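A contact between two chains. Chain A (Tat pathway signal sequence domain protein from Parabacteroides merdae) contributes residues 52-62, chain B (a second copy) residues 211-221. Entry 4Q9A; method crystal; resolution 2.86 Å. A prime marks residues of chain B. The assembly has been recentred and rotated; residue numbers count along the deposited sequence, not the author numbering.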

ATOM      1  N   VAL A  52       2.420  -6.965  -4.495  1.00 46.43           N
ATOM      2  CA  VAL A  52       1.104  -7.294  -5.052  1.00 45.18           C
ATOM      3  C   VAL A  52       0.024  -6.468  -4.336  1.00 46.96           C
ATOM      4  O   VAL A  52      -0.820  -5.870  -5.003  1.00 45.37           O
ATOM      5  CB  VAL A  52       0.824  -8.812  -4.985  1.00 48.45           C
ATOM      6  CG1 VAL A  52      -0.605  -9.131  -5.389  1.00 47.10           C
ATOM      7  CG2 VAL A  52       1.810  -9.579  -5.850  1.00 48.64           C
ATOM      8  N   LEU A  53       0.101  -6.382  -2.997  1.00 42.51           N
ATOM      9  CA  LEU A  53      -0.836  -5.598  -2.204  1.00 41.88           C
ATOM     10  C   LEU A  53      -0.840  -4.122  -2.683  1.00 45.44           C
ATOM     11  O   LEU A  53      -1.899  -3.582  -2.998  1.00 45.38           O
ATOM     12  CB  LEU A  53      -0.472  -5.714  -0.702  1.00 42.10           C
ATOM     13  CG  LEU A  53      -0.984  -4.641   0.266  1.00 46.85           C
ATOM     14  CD1 LEU A  53      -2.504  -4.663   0.367  1.00 47.38           C
ATOM     15  CD2 LEU A  53      -0.364  -4.817   1.636  1.00 47.58           C
ATOM     16  N   PHE A  54       0.353  -3.516  -2.794  1.00 41.24           N
ATOM     17  CA  PHE A  54       0.550  -2.119  -3.156  1.00 40.74           C
ATOM     18  C   PHE A  54       0.172  -1.809  -4.602  1.00 44.28           C
ATOM     19  O   PHE A  54      -0.270  -0.693  -4.870  1.00 45.92           O
ATOM     20  CB  PHE A  54       1.979  -1.700  -2.834  1.00 42.66           C
ATOM     21  CG  PHE A  54       2.199  -1.790  -1.342  1.00 44.65           C
ATOM     22  CD1 PHE A  54       1.623  -0.857  -0.478  1.00 49.52           C
ATOM     23  CD2 PHE A  54       2.899  -2.858  -0.790  1.00 46.62           C
ATOM     24  CE1 PHE A  54       1.765  -0.977   0.913  1.00 51.28           C
ATOM     25  CE2 PHE A  54       3.058  -2.973   0.596  1.00 50.40           C
ATOM     26  CZ  PHE A  54       2.492  -2.027   1.440  1.00 49.84           C
ATOM     27  N   THR A  55       0.292  -2.791  -5.500  1.00 38.71           N
ATOM     28  CA  THR A  55      -0.089  -2.686  -6.907  1.00 38.10           C
ATOM     29  C   THR A  55      -1.611  -2.796  -7.010  1.00 43.32           C
ATOM     30  O   THR A  55      -2.247  -2.022  -7.724  1.00 44.00           O
ATOM     31  CB  THR A  55       0.597  -3.800  -7.724  1.00 43.69           C
ATOM     32  OG1 THR A  55       1.936  -3.986  -7.264  1.00 37.88           O
ATOM     33  CG2 THR A  55       0.582  -3.530  -9.216  1.00 45.06           C
ATOM     34  N   ALA A  56      -2.185  -3.785  -6.292  1.00 39.04           N
ATOM     35  CA  ALA A  56      -3.612  -4.075  -6.263  1.00 37.11           C
ATOM     36  C   ALA A  56      -4.419  -2.861  -5.808  1.00 43.71           C
ATOM     37  O   ALA A  56      -5.355  -2.452  -6.504  1.00 44.72           O
ATOM     38  CB  ALA A  56      -3.879  -5.257  -5.361  1.00 36.41           C
ATOM     39  N   THR A  57      -4.013  -2.244  -4.682  1.00 40.26           N
ATOM     40  CA  THR A  57      -4.700  -1.097  -4.091  1.00 40.56           C
ATOM     41  C   THR A  57      -4.692   0.113  -5.061  1.00 47.49           C
ATOM     42  O   THR A  57      -5.705   0.820  -5.151  1.00 49.18           O
ATOM     43  CB  THR A  57      -4.117  -0.779  -2.737  1.00 41.66           C
ATOM     44  OG1 THR A  57      -2.697  -0.655  -2.852  1.00 49.98           O
ATOM     45  CG2 THR A  57      -4.481  -1.833  -1.697  1.00 35.21           C
ATOM     46  N   GLN A  58      -3.595   0.288  -5.842  1.00 41.63           N
ATOM     47  CA  GLN A  58      -3.495   1.345  -6.856  1.00 41.08           C
ATOM     48  C   GLN A  58      -4.487   1.077  -7.974  1.00 46.38           C
ATOM     49  O   GLN A  58      -5.115   2.013  -8.481  1.00 46.78           O
ATOM     50  CB  GLN A  58      -2.068   1.444  -7.417  1.00 41.56           C
ATOM     51  CG  GLN A  58      -1.087   2.037  -6.433  1.00 39.16           C
ATOM     52  CD  GLN A  58       0.201   2.411  -7.099  1.00 55.69           C
ATOM     53  OE1 GLN A  58       0.223   3.198  -8.048  1.00 51.79           O
ATOM     54  NE2 GLN A  58       1.311   1.913  -6.570  1.00 51.79           N
ATOM     55  N   LEU A  59      -4.654  -0.224  -8.324  1.00 42.30           N
ATOM     56  CA  LEU A  59      -5.584  -0.680  -9.348  1.00 41.31           C
ATOM     57  C   LEU A  59      -7.039  -0.535  -8.850  1.00 45.47           C
ATOM     58  O   LEU A  59      -7.896  -0.009  -9.574  1.00 46.46           O
ATOM     59  CB  LEU A  59      -5.267  -2.139  -9.720  1.00 40.22           C
ATOM     60  CG  LEU A  59      -4.061  -2.360 -10.634  1.00 43.90           C
ATOM     61  CD1 LEU A  59      -3.562  -3.808 -10.570  1.00 42.32           C
ATOM     62  CD2 LEU A  59      -4.370  -1.932 -12.055  1.00 45.62           C
ATOM     63  N   LEU A  60      -7.291  -0.956  -7.599  1.00 40.03           N
ATOM     64  CA  LEU A  60      -8.602  -0.875  -6.945  1.00 39.40           C
ATOM     65  C   LEU A  60      -9.080   0.577  -6.766  1.00 42.82           C
ATOM     66  O   LEU A  60     -10.273   0.830  -6.862  1.00 42.63           O
ATOM     67  CB  LEU A  60      -8.570  -1.568  -5.556  1.00 38.79           C
ATOM     68  CG  LEU A  60      -8.444  -3.088  -5.511  1.00 40.93           C
ATOM     69  CD1 LEU A  60      -8.305  -3.573  -4.088  1.00 40.10           C
ATOM     70  CD2 LEU A  60      -9.627  -3.751  -6.153  1.00 41.07           C
ATOM     71  N   GLU A  61      -8.163   1.516  -6.468  1.00 38.57           N
ATOM     72  CA  GLU A  61      -8.523   2.928  -6.284  1.00 39.01           C
ATOM     73  C   GLU A  61      -8.579   3.649  -7.665  1.00 44.00           C
ATOM     74  O   GLU A  61      -9.581   4.298  -7.995  1.00 44.21           O
ATOM     75  CB  GLU A  61      -7.509   3.616  -5.322  1.00 40.17           C
ATOM     76  CG  GLU A  61      -7.763   5.091  -5.051  1.00 44.89           C
ATOM     77  CD  GLU A  61      -7.245   6.074  -6.084  1.00 61.34           C
ATOM     78  OE1 GLU A  61      -6.211   5.772  -6.730  1.00 59.76           O
ATOM     79  OE2 GLU A  61      -7.861   7.158  -6.231  1.00 48.58           O
ATOM     80  N   GLY A  62      -7.485   3.532  -8.419  1.00 38.93           N
ATOM     81  CA  GLY A  62      -7.319   4.151  -9.717  1.00 39.60           C
ATOM     82  C   GLY A  62      -8.343   3.759 -10.751  1.00 45.97           C
ATOM     83  O   GLY A  62      -8.944   4.643 -11.372  1.00 46.13           O
TER
ATOM     84  N   ASP B 211     -12.141   0.474   3.500  1.00 48.17           N
ATOM     85  CA  ASP B 211     -11.580  -0.796   3.048  1.00 48.13           C
ATOM     86  C   ASP B 211     -10.410  -0.459   2.100  1.00 51.26           C
ATOM     87  O   ASP B 211     -10.114   0.729   1.916  1.00 51.15           O
ATOM     88  CB  ASP B 211     -12.663  -1.690   2.426  1.00 51.02           C
ATOM     89  CG  ASP B 211     -13.912  -1.861   3.305  1.00 71.16           C
ATOM     90  OD1 ASP B 211     -13.775  -1.860   4.560  1.00 72.61           O
ATOM     91  OD2 ASP B 211     -15.026  -1.990   2.742  1.00 80.27           O
ATOM     92  N   LEU B 212      -9.706  -1.476   1.552  1.00 45.74           N
ATOM     93  CA  LEU B 212      -8.510  -1.285   0.716  1.00 43.69           C
ATOM     94  C   LEU B 212      -8.622  -0.160  -0.357  1.00 47.40           C
ATOM     95  O   LEU B 212      -7.714   0.686  -0.372  1.00 45.79           O
ATOM     96  CB  LEU B 212      -8.062  -2.595   0.075  1.00 43.55           C
ATOM     97  CG  LEU B 212      -7.606  -3.686   1.076  1.00 46.24           C
ATOM     98  CD1 LEU B 212      -7.277  -4.962   0.363  1.00 46.18           C
ATOM     99  CD2 LEU B 212      -6.409  -3.234   1.917  1.00 45.62           C
ATOM    100  N   PRO B 213      -9.713  -0.032  -1.179  1.00 44.24           N
ATOM    101  CA  PRO B 213      -9.762   1.090  -2.148  1.00 43.06           C
ATOM    102  C   PRO B 213      -9.845   2.469  -1.488  1.00 46.19           C
ATOM    103  O   PRO B 213      -9.323   3.441  -2.031  1.00 46.59           O
ATOM    104  CB  PRO B 213     -11.024   0.806  -2.951  1.00 45.22           C
ATOM    105  CG  PRO B 213     -11.328  -0.638  -2.703  1.00 50.64           C
ATOM    106  CD  PRO B 213     -10.919  -0.878  -1.306  1.00 45.56           C
ATOM    107  N   GLY B 214     -10.480   2.534  -0.324  1.00 41.06           N
ATOM    108  CA  GLY B 214     -10.637   3.773   0.419  1.00 40.23           C
ATOM    109  C   GLY B 214      -9.372   4.211   1.124  1.00 45.34           C
ATOM    110  O   GLY B 214      -9.132   5.418   1.260  1.00 46.39           O
ATOM    111  N   ARG B 215      -8.540   3.235   1.577  1.00 40.91           N
ATOM    112  CA  ARG B 215      -7.274   3.514   2.286  1.00 39.38           C
ATOM    113  C   ARG B 215      -6.261   4.124   1.320  1.00 44.05           C
ATOM    114  O   ARG B 215      -5.617   5.127   1.651  1.00 42.85           O
ATOM    115  CB  ARG B 215      -6.712   2.233   2.924  1.00 38.12           C
ATOM    116  CG  ARG B 215      -7.580   1.679   4.040  1.00 40.28           C
ATOM    117  CD  ARG B 215      -7.306   0.229   4.271  1.00 39.61           C
ATOM    118  NE  ARG B 215      -8.364  -0.355   5.089  1.00 45.62           N
ATOM    119  CZ  ARG B 215      -8.366  -1.603   5.550  1.00 59.03           C
ATOM    120  NH1 ARG B 215      -7.354  -2.423   5.275  1.00 43.86           N
ATOM    121  NH2 ARG B 215      -9.379  -2.044   6.285  1.00 46.75           N
ATOM    122  N   GLN B 216      -6.154   3.523   0.104  1.00 41.93           N
ATOM    123  CA  GLN B 216      -5.287   4.005  -0.961  1.00 41.80           C
ATOM    124  C   GLN B 216      -5.691   5.432  -1.342  1.00 46.88           C
ATOM    125  O   GLN B 216      -4.814   6.288  -1.451  1.00 46.90           O
ATOM    126  CB  GLN B 216      -5.315   3.060  -2.173  1.00 43.44           C
ATOM    127  CG  GLN B 216      -4.239   3.348  -3.225  1.00 56.14           C
ATOM    128  CD  GLN B 216      -2.811   3.195  -2.745  1.00 66.14           C
ATOM    129  OE1 GLN B 216      -2.233   2.098  -2.782  1.00 66.76           O
ATOM    130  NE2 GLN B 216      -2.188   4.301  -2.339  1.00 43.53           N
ATOM    131  N   LEU B 217      -7.012   5.701  -1.466  1.00 44.38           N
ATOM    132  CA  LEU B 217      -7.571   7.022  -1.809  1.00 45.03           C
ATOM    133  C   LEU B 217      -7.145   8.095  -0.819  1.00 48.76           C
ATOM    134  O   LEU B 217      -6.700   9.181  -1.233  1.00 48.40           O
ATOM    135  CB  LEU B 217      -9.102   6.951  -1.848  1.00 45.74           C
ATOM    136  CG  LEU B 217      -9.827   8.206  -2.298  1.00 50.96           C
ATOM    137  CD1 LEU B 217      -9.796   8.340  -3.802  1.00 52.50           C
ATOM    138  CD2 LEU B 217     -11.266   8.169  -1.872  1.00 53.30           C
HETATM  139  N   MSE B 218      -7.309   7.785   0.500  1.00 43.41           N
HETATM  140  CA  MSE B 218      -6.930   8.640   1.632  1.00 40.50           C
HETATM  141  C   MSE B 218      -5.429   8.903   1.629  1.00 49.07           C
HETATM  142  O   MSE B 218      -5.032  10.057   1.774  1.00 51.12           O
HETATM  143  CB  MSE B 218      -7.341   7.995   2.938  1.00 40.61           C
HETATM  144  CG  MSE B 218      -8.833   7.997   3.149  1.00 45.78           C
HETATM  145 SE   MSE B 218      -9.311   6.927   4.688  0.75 51.11          SE
HETATM  146  CE  MSE B 218      -8.686   8.011   6.012  1.00 47.12           C
ATOM    147  N   ALA B 219      -4.596   7.862   1.389  1.00 46.36           N
ATOM    148  CA  ALA B 219      -3.133   7.978   1.314  1.00 46.01           C
ATOM    149  C   ALA B 219      -2.725   8.988   0.239  1.00 51.67           C
ATOM    150  O   ALA B 219      -1.912   9.875   0.507  1.00 52.54           O
ATOM    151  CB  ALA B 219      -2.513   6.621   1.021  1.00 46.30           C
ATOM    152  N   ASN B 220      -3.337   8.888  -0.953  1.00 47.88           N
ATOM    153  CA  ASN B 220      -3.072   9.769  -2.098  1.00 47.69           C
ATOM    154  C   ASN B 220      -3.450  11.221  -1.781  1.00 50.12           C
ATOM    155  O   ASN B 220      -2.714  12.141  -2.151  1.00 48.73           O
ATOM    156  CB  ASN B 220      -3.850   9.275  -3.333  1.00 47.62           C
ATOM    157  CG  ASN B 220      -3.456   7.916  -3.851  1.00 47.80           C
ATOM    158  OD1 ASN B 220      -2.433   7.328  -3.465  1.00 35.06           O
ATOM    159  ND2 ASN B 220      -4.243   7.418  -4.785  1.00 39.32           N
HETATM  160  N   MSE B 221      -4.595  11.413  -1.081  1.00 46.22           N
HETATM  161  CA  MSE B 221      -5.095  12.726  -0.679  1.00 45.70           C
HETATM  162  C   MSE B 221      -4.120  13.394   0.270  1.00 48.85           C
HETATM  163  O   MSE B 221      -3.782  14.569   0.099  1.00 48.69           O
HETATM  164  CB  MSE B 221      -6.466  12.590  -0.017  1.00 47.81           C
HETATM  165  CG  MSE B 221      -7.572  12.196  -0.990  1.00 55.45           C
HETATM  166 SE   MSE B 221      -9.308  12.753  -0.341  0.75 63.55          SE
HETATM  167  CE  MSE B 221      -9.091  14.615  -0.582  1.00 61.13           C
TER

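Two helices, residues 52-62 of chain A and 212-221 of chain B, cross almost at right angles (-88°), their axes approaching to 8.1 Å. Because crossed helices diverge quickly, contact is confined to a compact patch that buries 469 Å² over both sides. The backbones come nearest close to the C-terminal end of the first stretch and the first turn of the second helix, where the CA atoms of Glu61 and Pro213′ lie 4.7 Å apart.

Thr57, Leu60 and Glu61 direct their CA-to-CB bonds toward chain B, as the helical repeat allows. Leu212′ answers with an apolar surface: its CB lies 4.1 Å from Thr57 CG2 and 4.3 Å from Leu60 CD1, while its CD2 reaches Leu53 CD1 at 4.4 Å. Pro213′ extends this patch, its CG 4.1 Å from Leu60 CB.

The polar centre is the pairing of Thr57 OG1 with Gln216′ OE1, 2.8 Å apart. Thr57 OG1 also lies 3.0 Å from Leu53 O, so its single proton has two acceptors within reach. Gln216′ NE2 reaches one turn forward along its own helix to make a weak hydrogen bond to Asn220′ OD1 (3.2 Å). Glu61 packs its CB 3.9 Å from Gln216′ CB, and its carboxylate extends farther along the chain B helix, with OE2 3.3 Å from Leu217′ CD1 and OE1 3.2 Å from Asn220′ ND2.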